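Kelch domain-containing protein (Colletotrichum graminicola M1.001, PDB 5C86) probably oxidises alcohols at a single copper site, as a fungal member of the galactose oxidase and glyoxal oxidase family built on a Kelch beta-propeller. Local coordinates at residues 11-19 with 28-37; 300-308 with 352-362. All coordinates share one frame; numbering follows the deposited sequence. Where two conformers were deposited one is given.

Contact 1: 11-19 with 28-37; sequences KFPVVPVAV and LLVWSSGWPN
Phe12 lays one face of its ring against Val30, whose CG2 stands 3.9 Å from the ring centroid in a CH-pi contact while CG1 reaches the rim nearer CZ. The ring can lie flat there because its CG is turned beside the backbone N and anti to the carbonyl carbon (chi1 -77°); a broad, flat residue suits a place where both methyls of one valine must be covered. Val14 follows with its branches divided: CG2 slides past Val30 CG2 at 3.9 Å, and CG1 rests on the ring of Pro36. Its CB also packs against Ser32 OG, a hydroxyl occupied in donating to Trp35 O, which braces the turn that brings Pro36 round. The N-H of Val15 then binds Pro36 O in the carbonyl plane, at 3.1 Å between N and O. Pro16, the centre of an inverse gamma turn closed by Val17 N and Val15 O, sets its CB on Val30 CB and redirects the chain into strand 18-21. That strand and 28-31 form an antiparallel beta hairpin, with strand 47-52 next to 28-31 and strand 412-422, from the C-terminal early-set domain, pairing with 18-21 on its other edge. Val17 lies close to His335 and His423, which bind copper in the metal-loaded enzyme (none is bound here), and its N-H makes a weak bond to Trp31 O. Ala18 and Trp31 are a hydrogen-bonded pair: Ala18 N reaches Trp31 O at 3.2 Å, and Trp31 N returns to Ala18 O at 2.9 Å. A small residue fits at Ala18, whose CB sits over the centre of the indole, 3.4 Å from Trp31 CE2, while Trp31 NE1 is bonded to Met71 O. Val19, in the non-hydrogen-bonded pair with Val30, brings CG1 to 3.6 Å from Val30 CG1.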
ATOM      1  N   LYS A  11     -14.324  13.904  -7.648  1.00 25.00           N
ATOM      2  CA  LYS A  11     -14.162  13.542  -9.055  1.00 25.22           C
ATOM      3  C   LYS A  11     -12.872  14.061  -9.608  1.00 24.02           C
ATOM      4  O   LYS A  11     -12.555  15.247  -9.545  1.00 23.03           O
ATOM      5  CB  LYS A  11     -15.343  14.133  -9.842  1.00 31.53           C
ATOM      6  CG  LYS A  11     -15.979  13.153 -10.830  0.85 33.27           C
ATOM      7  CD  LYS A  11     -16.562  13.905 -12.038  0.70 35.65           C
ATOM      8  CE  LYS A  11     -17.556  14.978 -11.608  0.70 35.74           C
ATOM      9  NZ  LYS A  11     -17.804  15.968 -12.700  0.70 34.49           N
ATOM     10  N   PHE A  12     -12.042  13.191 -10.141  1.00 19.08           N
ATOM     11  CA  PHE A  12     -10.826  13.580 -10.673  1.00 19.45           C
ATOM     12  C   PHE A  12     -10.924  13.722 -12.228  1.00 19.56           C
ATOM     13  O   PHE A  12     -11.686  13.013 -12.836  1.00 21.67           O
ATOM     14  CB  PHE A  12      -9.716  12.513 -10.382  1.00 18.69           C
ATOM     15  CG  PHE A  12      -9.195  12.564  -8.952  1.00 18.09           C
ATOM     16  CD1 PHE A  12      -8.168  13.436  -8.578  1.00 17.73           C
ATOM     17  CD2 PHE A  12      -9.688  11.669  -8.032  1.00 19.49           C
ATOM     18  CE1 PHE A  12      -7.720  13.493  -7.264  1.00 19.74           C
ATOM     19  CE2 PHE A  12      -9.225  11.703  -6.713  1.00 20.11           C
ATOM     20  CZ  PHE A  12      -8.241  12.602  -6.348  1.00 19.00           C
ATOM     21  N   PRO A  13     -10.027  14.486 -12.807  1.00 21.99           N
ATOM     22  CA  PRO A  13     -10.043  14.613 -14.283  1.00 22.68           C
ATOM     23  C   PRO A  13      -9.323  13.429 -14.938  1.00 22.08           C
ATOM     24  O   PRO A  13      -9.278  13.383 -16.188  1.00 23.60           O
ATOM     25  CB  PRO A  13      -9.251  15.885 -14.507  1.00 22.09           C
ATOM     26  CG  PRO A  13      -8.215  15.876 -13.396  1.00 21.46           C
ATOM     27  CD  PRO A  13      -9.001  15.369 -12.215  1.00 21.14           C
ATOM     28  N   VAL A  14      -8.734  12.479 -14.147  1.00 21.12           N
ATOM     29  CA  VAL A  14      -8.077  11.252 -14.743  1.00 18.59           C
ATOM     30  C   VAL A  14      -8.577  10.076 -13.877  1.00 17.44           C
ATOM     31  O   VAL A  14      -9.031  10.280 -12.721  1.00 17.91           O
ATOM     32  CB  VAL A  14      -6.565  11.233 -14.750  1.00 20.09           C
ATOM     33  CG1 VAL A  14      -5.964  12.462 -15.424  1.00 23.90           C
ATOM     34  CG2 VAL A  14      -5.952  11.186 -13.323  1.00 20.17           C
ATOM     35  N   VAL A  15      -8.641   8.837 -14.404  1.00 16.31           N
ATOM     36  CA  VAL A  15      -9.101   7.737 -13.596  1.00 17.08           C
ATOM     37  C   VAL A  15      -7.917   7.449 -12.612  1.00 13.83           C
ATOM     38  O   VAL A  15      -6.762   7.270 -13.000  1.00 15.83           O
ATOM     39  CB  VAL A  15      -9.389   6.481 -14.430  1.00 17.43           C
ATOM     40  CG1 VAL A  15      -9.884   5.363 -13.557  1.00 16.81           C
ATOM     41  CG2 VAL A  15     -10.445   6.810 -15.536  1.00 17.67           C
ATOM     42  N   PRO A  16      -8.275   7.417 -11.288  1.00 15.48           N
ATOM     43  CA  PRO A  16      -7.213   7.307 -10.258  1.00 17.16           C
ATOM     44  C   PRO A  16      -6.816   5.849 -10.046  1.00 16.25           C
ATOM     45  O   PRO A  16      -7.209   5.212  -9.040  1.00 15.63           O
ATOM     46  CB  PRO A  16      -7.833   7.966  -9.054  1.00 15.08           C
ATOM     47  CG  PRO A  16      -9.273   7.754  -9.200  1.00 16.53           C
ATOM     48  CD  PRO A  16      -9.566   7.794 -10.725  1.00 15.50           C
ATOM     49  N   VAL A  17      -6.081   5.343 -11.018  1.00 14.71           N
ATOM     50  CA  VAL A  17      -5.683   3.960 -11.066  1.00 13.35           C
ATOM     51  C   VAL A  17      -4.455   3.708 -10.147  1.00 12.61           C
ATOM     52  O   VAL A  17      -4.185   2.555  -9.759  1.00 12.64           O
ATOM     53  CB  VAL A  17      -5.391   3.539 -12.533  1.00 14.12           C
ATOM     54  CG1 VAL A  17      -4.797   2.157 -12.651  1.00 15.01           C
ATOM     55  CG2 VAL A  17      -6.721   3.665 -13.304  1.00 14.31           C
ATOM     56  N   ALA A  18      -3.705   4.731  -9.901  1.00 11.75           N
ATOM     57  CA  ALA A  18      -2.552   4.691  -9.006  1.00 12.22           C
ATOM     58  C   ALA A  18      -2.739   5.896  -8.121  1.00 13.72           C
ATOM     59  O   ALA A  18      -3.057   7.008  -8.600  1.00 12.63           O
ATOM     60  CB  ALA A  18      -1.272   4.720  -9.748  1.00 12.52           C
ATOM     61  N   VAL A  19      -2.450   5.750  -6.814  1.00 11.41           N
ATOM     62  CA  VAL A  19      -2.572   6.846  -5.875  1.00 13.10           C
ATOM     63  C   VAL A  19      -1.447   6.809  -4.871  1.00 13.75           C
ATOM     64  O   VAL A  19      -0.935   5.715  -4.575  1.00 12.88           O
ATOM     65  CB  VAL A  19      -3.886   6.891  -5.135  1.00 12.93           C
ATOM     66  CG1 VAL A  19      -5.083   6.949  -6.099  1.00 14.69           C
ATOM     67  CG2 VAL A  19      -4.072   5.713  -4.179  1.00 13.48           C
ATOM     68  N   LEU A  28      -3.515  13.939  -1.684  1.00 15.20           N
ATOM     69  CA  LEU A  28      -3.612  12.653  -2.454  1.00 16.16           C
ATOM     70  C   LEU A  28      -3.261  12.915  -3.926  1.00 15.95           C
ATOM     71  O   LEU A  28      -3.989  13.649  -4.639  1.00 15.74           O
ATOM     72  CB  LEU A  28      -5.008  12.135  -2.375  1.00 15.97           C
ATOM     73  CG  LEU A  28      -5.246  10.706  -2.950  1.00 18.08           C
ATOM     74  CD1 LEU A  28      -4.530   9.608  -2.113  1.00 18.22           C
ATOM     75  CD2 LEU A  28      -6.735  10.504  -3.050  1.00 20.30           C
ATOM     76  N   LEU A  29      -2.192  12.309  -4.311  1.00 12.50           N
ATOM     77  CA  LEU A  29      -1.710  12.355  -5.718  1.00 14.60           C
ATOM     78  C   LEU A  29      -2.209  11.139  -6.476  1.00 16.57           C
ATOM     79  O   LEU A  29      -2.025  10.011  -6.005  1.00 15.59           O
ATOM     80  CB  LEU A  29      -0.196  12.407  -5.830  1.00 16.73           C
ATOM     81  CG  LEU A  29       0.512  12.531  -7.195  1.00 19.12           C
ATOM     82  CD1 LEU A  29       0.175  13.849  -7.830  1.00 20.86           C
ATOM     83  CD2 LEU A  29       1.978  12.446  -6.984  1.00 23.27           C
ATOM     84  N   VAL A  30      -2.849  11.359  -7.616  1.00 14.64           N
ATOM     85  CA  VAL A  30      -3.361  10.268  -8.432  1.00 13.94           C
ATOM     86  C   VAL A  30      -2.770  10.330  -9.850  1.00 15.25           C
ATOM     87  O   VAL A  30      -2.476  11.442 -10.351  1.00 15.82           O
ATOM     88  CB  VAL A  30      -4.872  10.216  -8.449  1.00 14.34           C
ATOM     89  CG1 VAL A  30      -5.452  10.441  -7.068  1.00 14.63           C
ATOM     90  CG2 VAL A  30      -5.481  11.221  -9.454  1.00 15.12           C
ATOM     91  N   TRP A  31      -2.676   9.184 -10.502  1.00 13.95           N
ATOM     92  CA  TRP A  31      -2.288   9.207 -11.917  1.00 14.12           C
ATOM     93  C   TRP A  31      -2.898   8.049 -12.667  1.00 15.21           C
ATOM     94  O   TRP A  31      -3.284   7.036 -12.117  1.00 13.97           O
ATOM     95  CB  TRP A  31      -0.804   9.239 -12.137  1.00 14.22           C
ATOM     96  CG  TRP A  31       0.035   8.029 -11.799  1.00 14.52           C
ATOM     97  CD1 TRP A  31       0.327   7.007 -12.635  1.00 15.52           C
ATOM     98  CD2 TRP A  31       0.708   7.744 -10.559  1.00 14.49           C
ATOM     99  NE1 TRP A  31       1.171   6.125 -12.054  1.00 14.39           N
ATOM    100  CE2 TRP A  31       1.399   6.543 -10.757  1.00 14.03           C
ATOM    101  CE3 TRP A  31       0.777   8.382  -9.308  1.00 16.19           C
ATOM    102  CZ2 TRP A  31       2.190   5.926  -9.768  1.00 17.02           C
ATOM    103  CZ3 TRP A  31       1.571   7.773  -8.292  1.00 16.75           C
ATOM    104  CH2 TRP A  31       2.289   6.577  -8.555  1.00 15.70           C
ATOM    105  N   SER A  32      -3.014   8.211 -14.004  1.00 15.00           N
ATOM    106  CA  SER A  32      -3.605   7.187 -14.921  1.00 17.14           C
ATOM    107  C   SER A  32      -2.501   6.645 -15.777  1.00 16.49           C
ATOM    108  O   SER A  32      -1.992   5.539 -15.569  1.00 17.38           O
ATOM    109  CB  SER A  32      -4.751   7.779 -15.709  1.00 17.45           C
ATOM    110  OG  SER A  32      -4.365   9.041 -16.358  1.00 17.85           O
ATOM    111  N   SER A  33      -2.074   7.417 -16.799  1.00 16.69           N
ATOM    112  CA  SER A  33      -1.200   6.972 -17.876  1.00 16.90           C
ATOM    113  C   SER A  33      -0.917   8.227 -18.731  1.00 19.46           C
ATOM    114  O   SER A  33      -1.266   9.352 -18.313  1.00 18.65           O
ATOM    115  CB  SER A  33      -1.914   5.957 -18.763  1.00 19.02           C
ATOM    116  OG  SER A  33      -3.060   6.532 -19.303  1.00 19.51           O
ATOM    117  N   GLY A  34      -0.478   7.959 -19.961  1.00 21.36           N
ATOM    118  CA  GLY A  34      -0.405   9.052 -20.989  1.00 22.06           C
ATOM    119  C   GLY A  34      -1.692   9.561 -21.510  1.00 21.99           C
ATOM    120  O   GLY A  34      -1.661  10.491 -22.348  1.00 23.94           O
ATOM    121  N   TRP A  35      -2.788   9.044 -21.063  1.00 22.04           N
ATOM    122  CA  TRP A  35      -4.116   9.614 -21.277  1.00 22.15           C
ATOM    123  C   TRP A  35      -4.887   9.688 -19.986  1.00 24.18           C
ATOM    124  O   TRP A  35      -4.653   8.916 -19.037  1.00 23.27           O
ATOM    125  CB  TRP A  35      -4.946   8.768 -22.231  1.00 24.54           C
ATOM    126  CG  TRP A  35      -4.303   8.602 -23.611  1.00 25.00           C
ATOM    127  CD1 TRP A  35      -4.613   9.343 -24.750  1.00 28.16           C
ATOM    128  CD2 TRP A  35      -3.311   7.645 -24.004  1.00 21.27           C
ATOM    129  NE1 TRP A  35      -3.812   8.920 -25.787  1.00 27.50           N
ATOM    130  CE2 TRP A  35      -3.010   7.875 -25.366  1.00 27.09           C
ATOM    131  CE3 TRP A  35      -2.589   6.644 -23.332  1.00 21.27           C
ATOM    132  CZ2 TRP A  35      -2.027   7.110 -26.060  1.00 24.05           C
ATOM    133  CZ3 TRP A  35      -1.645   5.858 -24.013  1.00 22.29           C
ATOM    134  CH2 TRP A  35      -1.385   6.090 -25.402  1.00 24.81           C
ATOM    135  N   PRO A  36      -5.929  10.495 -19.934  1.00 22.64           N
ATOM    136  CA  PRO A  36      -6.805  10.534 -18.733  1.00 23.29           C
ATOM    137  C   PRO A  36      -7.732   9.326 -18.532  1.00 23.31           C
ATOM    138  O   PRO A  36      -8.255   9.038 -17.428  1.00 21.60           O
ATOM    139  CB  PRO A  36      -7.668  11.807 -18.985  1.00 25.50           C
ATOM    140  CG  PRO A  36      -7.477  12.043 -20.486  1.00 26.55           C
ATOM    141  CD  PRO A  36      -6.108  11.658 -20.817  1.00 25.70           C
ATOM    142  N   ASN A  37      -8.076   8.668 -19.656  1.00 20.25           N
ATOM    143  CA  ASN A  37      -9.159   7.753 -19.734  1.00 20.85           C
ATOM    144  C   ASN A  37      -8.858   6.419 -20.500  1.00 18.82           C
ATOM    145  O   ASN A  37      -9.781   5.657 -20.746  1.00 19.88           O
ATOM    146  CB  ASN A  37     -10.334   8.445 -20.421  1.00 22.29           C
ATOM    147  CG  ASN A  37      -9.976   8.911 -21.842  1.00 23.64           C
ATOM    148  OD1 ASN A  37      -8.855   8.783 -22.323  1.00 24.17           O
ATOM    149  ND2 ASN A  37     -10.917   9.567 -22.451  1.00 31.39           N
TER

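Contact 2: 300-308 with 352-362; sequences MWLFSDTTP and GLCGANCKENH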
ATOM      1  N   MET A 300     -13.534 -13.175 -11.919  1.00 13.04           N
ATOM      2  CA  MET A 300     -12.542 -12.106 -12.223  1.00 13.02           C
ATOM      3  C   MET A 300     -12.415 -11.922 -13.739  1.00 13.45           C
ATOM      4  O   MET A 300     -11.930 -12.818 -14.405  1.00 13.83           O
ATOM      5  CB  MET A 300     -11.215 -12.452 -11.565  1.00 13.38           C
ATOM      6  CG  MET A 300     -11.313 -12.334 -10.044  1.00 14.97           C
ATOM      7  SD  MET A 300      -9.898 -13.144  -9.223  1.00 14.35           S
ATOM      8  CE  MET A 300      -8.616 -12.066  -9.718  1.00 14.74           C
ATOM      9  N   TRP A 301     -12.685 -10.676 -14.149  1.00 12.76           N
ATOM     10  CA  TRP A 301     -12.458 -10.191 -15.514  1.00 14.36           C
ATOM     11  C   TRP A 301     -11.995  -8.749 -15.459  1.00 13.70           C
ATOM     12  O   TRP A 301     -12.417  -7.978 -14.568  1.00 14.14           O
ATOM     13  CB  TRP A 301     -13.718 -10.241 -16.356  1.00 16.25           C
ATOM     14  CG  TRP A 301     -14.280 -11.608 -16.611  1.00 15.52           C
ATOM     15  CD1 TRP A 301     -15.468 -12.018 -16.196  1.00 17.70           C
ATOM     16  CD2 TRP A 301     -13.669 -12.735 -17.285  1.00 15.26           C
ATOM     17  NE1 TRP A 301     -15.698 -13.294 -16.625  1.00 19.66           N
ATOM     18  CE2 TRP A 301     -14.568 -13.773 -17.223  1.00 17.19           C
ATOM     19  CE3 TRP A 301     -12.436 -12.954 -17.922  1.00 15.00           C
ATOM     20  CZ2 TRP A 301     -14.283 -15.036 -17.804  1.00 16.60           C
ATOM     21  CZ3 TRP A 301     -12.166 -14.205 -18.490  1.00 17.33           C
ATOM     22  CH2 TRP A 301     -13.105 -15.211 -18.403  1.00 16.82           C
ATOM     23  N   LEU A 302     -11.163  -8.396 -16.403  1.00 13.28           N
ATOM     24  CA  LEU A 302     -10.584  -7.060 -16.440  1.00 13.83           C
ATOM     25  C   LEU A 302     -11.581  -6.049 -17.033  1.00 15.24           C
ATOM     26  O   LEU A 302     -12.407  -6.394 -17.881  1.00 16.43           O
ATOM     27  CB  LEU A 302      -9.272  -7.042 -17.197  1.00 14.88           C
ATOM     28  CG  LEU A 302      -8.222  -8.096 -16.835  1.00 16.21           C
ATOM     29  CD1 LEU A 302      -6.911  -7.790 -17.464  1.00 15.64           C
ATOM     30  CD2 LEU A 302      -8.062  -8.151 -15.321  1.00 16.65           C
ATOM     31  N   PHE A 303     -11.506  -4.817 -16.566  1.00 15.96           N
ATOM     32  CA  PHE A 303     -12.255  -3.707 -17.185  1.00 14.57           C
ATOM     33  C   PHE A 303     -13.747  -3.999 -17.202  1.00 17.50           C
ATOM     34  O   PHE A 303     -14.481  -3.747 -18.221  1.00 18.71           O
ATOM     35  CB  PHE A 303     -11.735  -3.447 -18.609  1.00 15.22           C
ATOM     36  CG  PHE A 303     -10.276  -3.198 -18.653  1.00 14.43           C
ATOM     37  CD1 PHE A 303      -9.714  -2.016 -18.170  1.00 14.95           C
ATOM     38  CD2 PHE A 303      -9.418  -4.148 -19.118  1.00 13.59           C
ATOM     39  CE1 PHE A 303      -8.338  -1.834 -18.205  1.00 15.25           C
ATOM     40  CE2 PHE A 303      -8.056  -3.972 -19.109  1.00 14.74           C
ATOM     41  CZ  PHE A 303      -7.505  -2.834 -18.632  1.00 14.93           C
ATOM     42  N   SER A 304     -14.231  -4.548 -16.094  1.00 15.38           N
ATOM     43  CA  SER A 304     -15.543  -5.052 -15.961  1.00 15.89           C
ATOM     44  C   SER A 304     -16.159  -4.677 -14.631  1.00 19.35           C
ATOM     45  O   SER A 304     -15.534  -4.895 -13.556  1.00 16.93           O
ATOM     46  CB  SER A 304     -15.537  -6.583 -16.067  1.00 16.87           C
ATOM     47  OG  SER A 304     -16.846  -7.066 -16.023  1.00 19.58           O
ATOM     48  N   ASP A 305     -17.377  -4.168 -14.690  1.00 17.87           N
ATOM     49  CA  ASP A 305     -18.209  -3.847 -13.544  1.00 17.17           C
ATOM     50  C   ASP A 305     -19.076  -5.009 -13.063  1.00 16.57           C
ATOM     51  O   ASP A 305     -19.920  -4.864 -12.153  1.00 17.27           O
ATOM     52  CB  ASP A 305     -19.076  -2.564 -13.781  1.00 19.31           C
ATOM     53  CG  ASP A 305     -18.280  -1.298 -13.683  1.00 21.04           C
ATOM     54  OD1 ASP A 305     -17.130  -1.312 -13.230  1.00 23.34           O
ATOM     55  OD2 ASP A 305     -18.803  -0.245 -14.040  1.00 26.13           O
ATOM     56  N   THR A 306     -18.840  -6.196 -13.593  1.00 17.35           N
ATOM     57  CA  THR A 306     -19.675  -7.349 -13.281  1.00 16.97           C
ATOM     58  C   THR A 306     -19.295  -7.971 -11.916  1.00 16.96           C
ATOM     59  O   THR A 306     -18.197  -7.688 -11.355  1.00 16.39           O
ATOM     60  CB  THR A 306     -19.563  -8.404 -14.369  1.00 17.51           C
ATOM     61  OG1 THR A 306     -18.197  -8.796 -14.477  1.00 19.24           O
ATOM     62  CG2 THR A 306     -20.109  -7.816 -15.715  1.00 19.23           C
ATOM     63  N   THR A 307     -20.208  -8.782 -11.421  1.00 16.31           N
ATOM     64  CA  THR A 307     -20.170  -9.431 -10.059  1.00 16.68           C
ATOM     65  C   THR A 307     -19.417  -8.597  -8.987  1.00 15.75           C
ATOM     66  O   THR A 307     -18.522  -9.121  -8.299  1.00 15.78           O
ATOM     67  CB  THR A 307     -19.667 -10.860 -10.111  1.00 18.79           C
ATOM     68  OG1 THR A 307     -18.307 -10.965 -10.566  1.00 18.02           O
ATOM     69  CG2 THR A 307     -20.610 -11.697 -11.032  1.00 18.40           C
ATOM     70  N   PRO A 308     -19.799  -7.324  -8.884  1.00 16.33           N
ATOM     71  CA  PRO A 308     -19.100  -6.481  -7.957  1.00 16.06           C
ATOM     72  C   PRO A 308     -19.436  -6.814  -6.535  1.00 15.53           C
ATOM     73  O   PRO A 308     -20.567  -7.176  -6.186  1.00 17.87           O
ATOM     74  CB  PRO A 308     -19.559  -5.081  -8.355  1.00 16.29           C
ATOM     75  CG  PRO A 308     -21.024  -5.318  -8.704  1.00 17.11           C
ATOM     76  CD  PRO A 308     -20.949  -6.611  -9.496  1.00 16.79           C
ATOM     77  N   GLY A 352     -11.484   0.925 -13.992  1.00 17.06           N
ATOM     78  CA  GLY A 352     -11.653   1.092 -15.449  1.00 16.94           C
ATOM     79  C   GLY A 352     -10.357   1.495 -16.103  1.00 17.20           C
ATOM     80  O   GLY A 352      -9.348   0.768 -16.040  1.00 20.65           O
ATOM     81  N   LEU A 353     -10.384   2.643 -16.785  1.00 17.41           N
ATOM     82  CA  LEU A 353      -9.344   3.102 -17.659  1.00 16.99           C
ATOM     83  C   LEU A 353      -9.395   2.214 -18.922  1.00 19.93           C
ATOM     84  O   LEU A 353      -8.514   1.414 -19.183  1.00 19.48           O
ATOM     85  CB  LEU A 353      -7.880   3.147 -17.066  1.00 17.16           C
ATOM     86  CG  LEU A 353      -6.926   4.101 -17.793  1.00 16.49           C
ATOM     87  CD1 LEU A 353      -7.226   5.585 -17.521  1.00 16.82           C
ATOM     88  CD2 LEU A 353      -5.469   3.850 -17.490  1.00 17.58           C
ATOM     89  N   CYS A 354     -10.447   2.375 -19.695  0.87 20.68           N
ATOM     90  CA  CYS A 354     -10.672   1.473 -20.810  0.87 23.96           C
ATOM     91  C   CYS A 354     -11.307   2.115 -22.009  0.87 27.34           C
ATOM     92  O   CYS A 354     -12.011   1.442 -22.766  0.87 25.70           O
ATOM     93  CB  CYS A 354     -11.507   0.322 -20.309  0.87 25.34           C
ATOM     94  SG  CYS A 354     -12.805   0.758 -19.141  0.87 30.75           S
ATOM     95  N   GLY A 355     -11.047   3.395 -22.179  1.00 23.22           N
ATOM     96  CA  GLY A 355     -11.318   4.122 -23.461  1.00 26.00           C
ATOM     97  C   GLY A 355     -12.175   5.343 -23.271  1.00 25.19           C
ATOM     98  O   GLY A 355     -12.784   5.529 -22.287  1.00 24.14           O
ATOM     99  N   ALA A 356     -12.274   6.193 -24.288  1.00 27.58           N
ATOM    100  CA  ALA A 356     -13.227   7.313 -24.248  1.00 27.30           C
ATOM    101  C   ALA A 356     -14.709   6.856 -24.195  1.00 24.51           C
ATOM    102  O   ALA A 356     -15.164   5.936 -24.906  1.00 30.00           O
ATOM    103  CB  ALA A 356     -12.987   8.238 -25.487  1.00 31.32           C
ATOM    104  N   ASN A 357     -15.488   7.472 -23.322  1.00 31.15           N
ATOM    105  CA  ASN A 357     -16.892   7.094 -23.112  1.00 34.24           C
ATOM    106  C   ASN A 357     -17.102   5.666 -22.725  1.00 31.80           C
ATOM    107  O   ASN A 357     -18.155   5.108 -23.032  1.00 33.20           O
ATOM    108  CB  ASN A 357     -17.779   7.351 -24.375  1.00 40.28           C
ATOM    109  CG  ASN A 357     -17.854   8.808 -24.764  1.00 47.66           C
ATOM    110  OD1 ASN A 357     -17.628   9.691 -23.937  1.00 47.86           O
ATOM    111  ND2 ASN A 357     -18.192   9.074 -26.051  1.00 49.41           N
ATOM    112  N   CYS A 358     -16.108   5.046 -22.088  0.53 25.97           N
ATOM    113  CA  CYS A 358     -16.234   3.669 -21.608  0.53 23.04           C
ATOM    114  C   CYS A 358     -17.018   3.753 -20.291  0.53 23.18           C
ATOM    115  O   CYS A 358     -16.622   4.485 -19.374  0.53 21.57           O
ATOM    116  CB  CYS A 358     -14.832   3.075 -21.466  0.53 21.24           C
ATOM    117  SG  CYS A 358     -14.778   1.378 -20.899  0.53 20.13           S
ATOM    118  N   LYS A 359     -18.139   3.040 -20.188  1.00 24.26           N
ATOM    119  CA  LYS A 359     -18.959   3.074 -19.031  1.00 25.43           C
ATOM    120  C   LYS A 359     -18.237   2.467 -17.785  1.00 22.88           C
ATOM    121  O   LYS A 359     -18.615   2.814 -16.693  1.00 26.18           O
ATOM    122  CB  LYS A 359     -20.287   2.392 -19.310  1.00 30.91           C
ATOM    123  CG  LYS A 359     -20.211   0.871 -19.427  1.00 38.63           C
ATOM    124  CD  LYS A 359     -21.565   0.260 -19.808  1.00 41.31           C
ATOM    125  CE  LYS A 359     -21.544  -1.273 -19.657  1.00 45.46           C
ATOM    126  NZ  LYS A 359     -20.611  -1.971 -20.628  1.00 46.15           N
ATOM    127  N   GLU A 360     -17.226   1.619 -17.973  1.00 20.48           N
ATOM    128  CA  GLU A 360     -16.457   1.097 -16.819  1.00 19.47           C
ATOM    129  C   GLU A 360     -15.482   2.119 -16.242  1.00 19.02           C
ATOM    130  O   GLU A 360     -14.871   1.804 -15.222  1.00 19.54           O
ATOM    131  CB  GLU A 360     -15.742  -0.209 -17.199  1.00 20.31           C
ATOM    132  CG  GLU A 360     -16.752  -1.338 -17.322  1.00 22.19           C
ATOM    133  CD  GLU A 360     -17.494  -1.345 -18.660  1.00 30.35           C
ATOM    134  OE1 GLU A 360     -16.869  -0.919 -19.672  1.00 27.59           O
ATOM    135  OE2 GLU A 360     -18.670  -1.796 -18.686  1.00 30.47           O
ATOM    136  N   ASN A 361     -15.232   3.277 -16.856  1.00 17.38           N
ATOM    137  CA  ASN A 361     -14.347   4.260 -16.284  1.00 18.08           C
ATOM    138  C   ASN A 361     -15.021   4.936 -15.108  1.00 17.49           C
ATOM    139  O   ASN A 361     -16.171   5.450 -15.180  1.00 20.22           O
ATOM    140  CB  ASN A 361     -14.069   5.372 -17.246  1.00 18.43           C
ATOM    141  CG  ASN A 361     -13.152   5.016 -18.305  1.00 19.41           C
ATOM    142  OD1 ASN A 361     -12.221   4.173 -18.195  1.00 17.39           O
ATOM    143  ND2 ASN A 361     -13.304   5.762 -19.402  1.00 20.56           N
ATOM    144  N   HIS A 362     -14.334   4.906 -13.951  1.00 15.58           N
ATOM    145  CA  HIS A 362     -14.841   5.627 -12.791  1.00 17.75           C
ATOM    146  C   HIS A 362     -13.827   6.658 -12.351  1.00 20.01           C
ATOM    147  O   HIS A 362     -12.740   6.324 -11.809  1.00 17.96           O
ATOM    148  CB  HIS A 362     -15.142   4.597 -11.710  1.00 17.12           C
ATOM    149  CG  HIS A 362     -16.120   3.569 -12.144  1.00 19.25           C
ATOM    150  ND1 HIS A 362     -17.389   3.908 -12.575  1.00 20.28           N
ATOM    151  CD2 HIS A 362     -16.020   2.220 -12.287  1.00 23.49           C
ATOM    152  CE1 HIS A 362     -18.025   2.820 -12.960  1.00 20.85           C
ATOM    153  NE2 HIS A 362     -17.232   1.786 -12.773  1.00 22.87           N
TER
HETATM  154  O   HOH W   1     -14.484  -2.020 -20.527  1.00 24.70           O
HETATM  155  O   HOH W   2     -14.685  -0.592 -13.744  1.00 20.85           O
HETATM  156  O   HOH W   3     -18.954  -4.178 -17.068  1.00 21.07           O
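Asp305 and His362 each turn the side chain beside its own backbone N (chi1 -76° and -58°), and the carboxylate and the imidazole come at each other from opposite directions, their planes 15° apart. The result is a His-carboxylate hydrogen bond between two propeller loops, following strands 291-294 and 346-350. His362 NE2 forks its N-H to both oxygens on their syn sides, 3.1 Å to Asp305 OD1 and 2.9 Å to Asp305 OD2, a bifurcated bond that limits rotation of the carboxylate. Glu360 CG, beside its backbone N, comes 3.4 Å from Phe303 O, and the bend at chi2 turns the acid group toward water and the salt bridge from Lys359 NZ, which would temper the negative charge beside Asp305. Three waters bridge the segments, joining Phe303 O to Glu360 OE1, Asp305 OD1 to Glu360 O and Asp305 N to Glu360 OE2. Phe303, an aromatic that can wedge between backbone and neighbouring rings, points its edge at Gly352 O, whose carbonyl also receives His335 ND1, and its CD1 lies 3.6 Å from Cys354 CB. Gly352 suits backbone angles that leave no room for a CB beside the preceding carbonyl and Glu360 O. Cys354 SG and Cys358 SG, partners in a known disulfide, lie 2.7 Å apart here, too far for that bond. Across the neck, Asn361 OD1 accepts on a lone pair from Cys354 N, 2.9 Å away.

Contact 1 is largely buried and combines a strand hairpin with the loops beside it, whereas contact 2 joins two partly buried loops farther from the centre of the chain. The first relies on strand pairing and on valine, proline and aromatic surfaces; the second on carboxylates, a histidine and bridging water, chemistry that tolerates solvent, with one aromatic ring, Phe303, packed on the other loop. They share no segment but touch directly: Asn37 O probably accepts the N-H of Gly355, Pro36 lies against Leu353, and Val15 packs on the backbone of His362. Both also approach the vacant copper site, with Val17 beside His335 and His423 and Phe303 meeting the ring of His335.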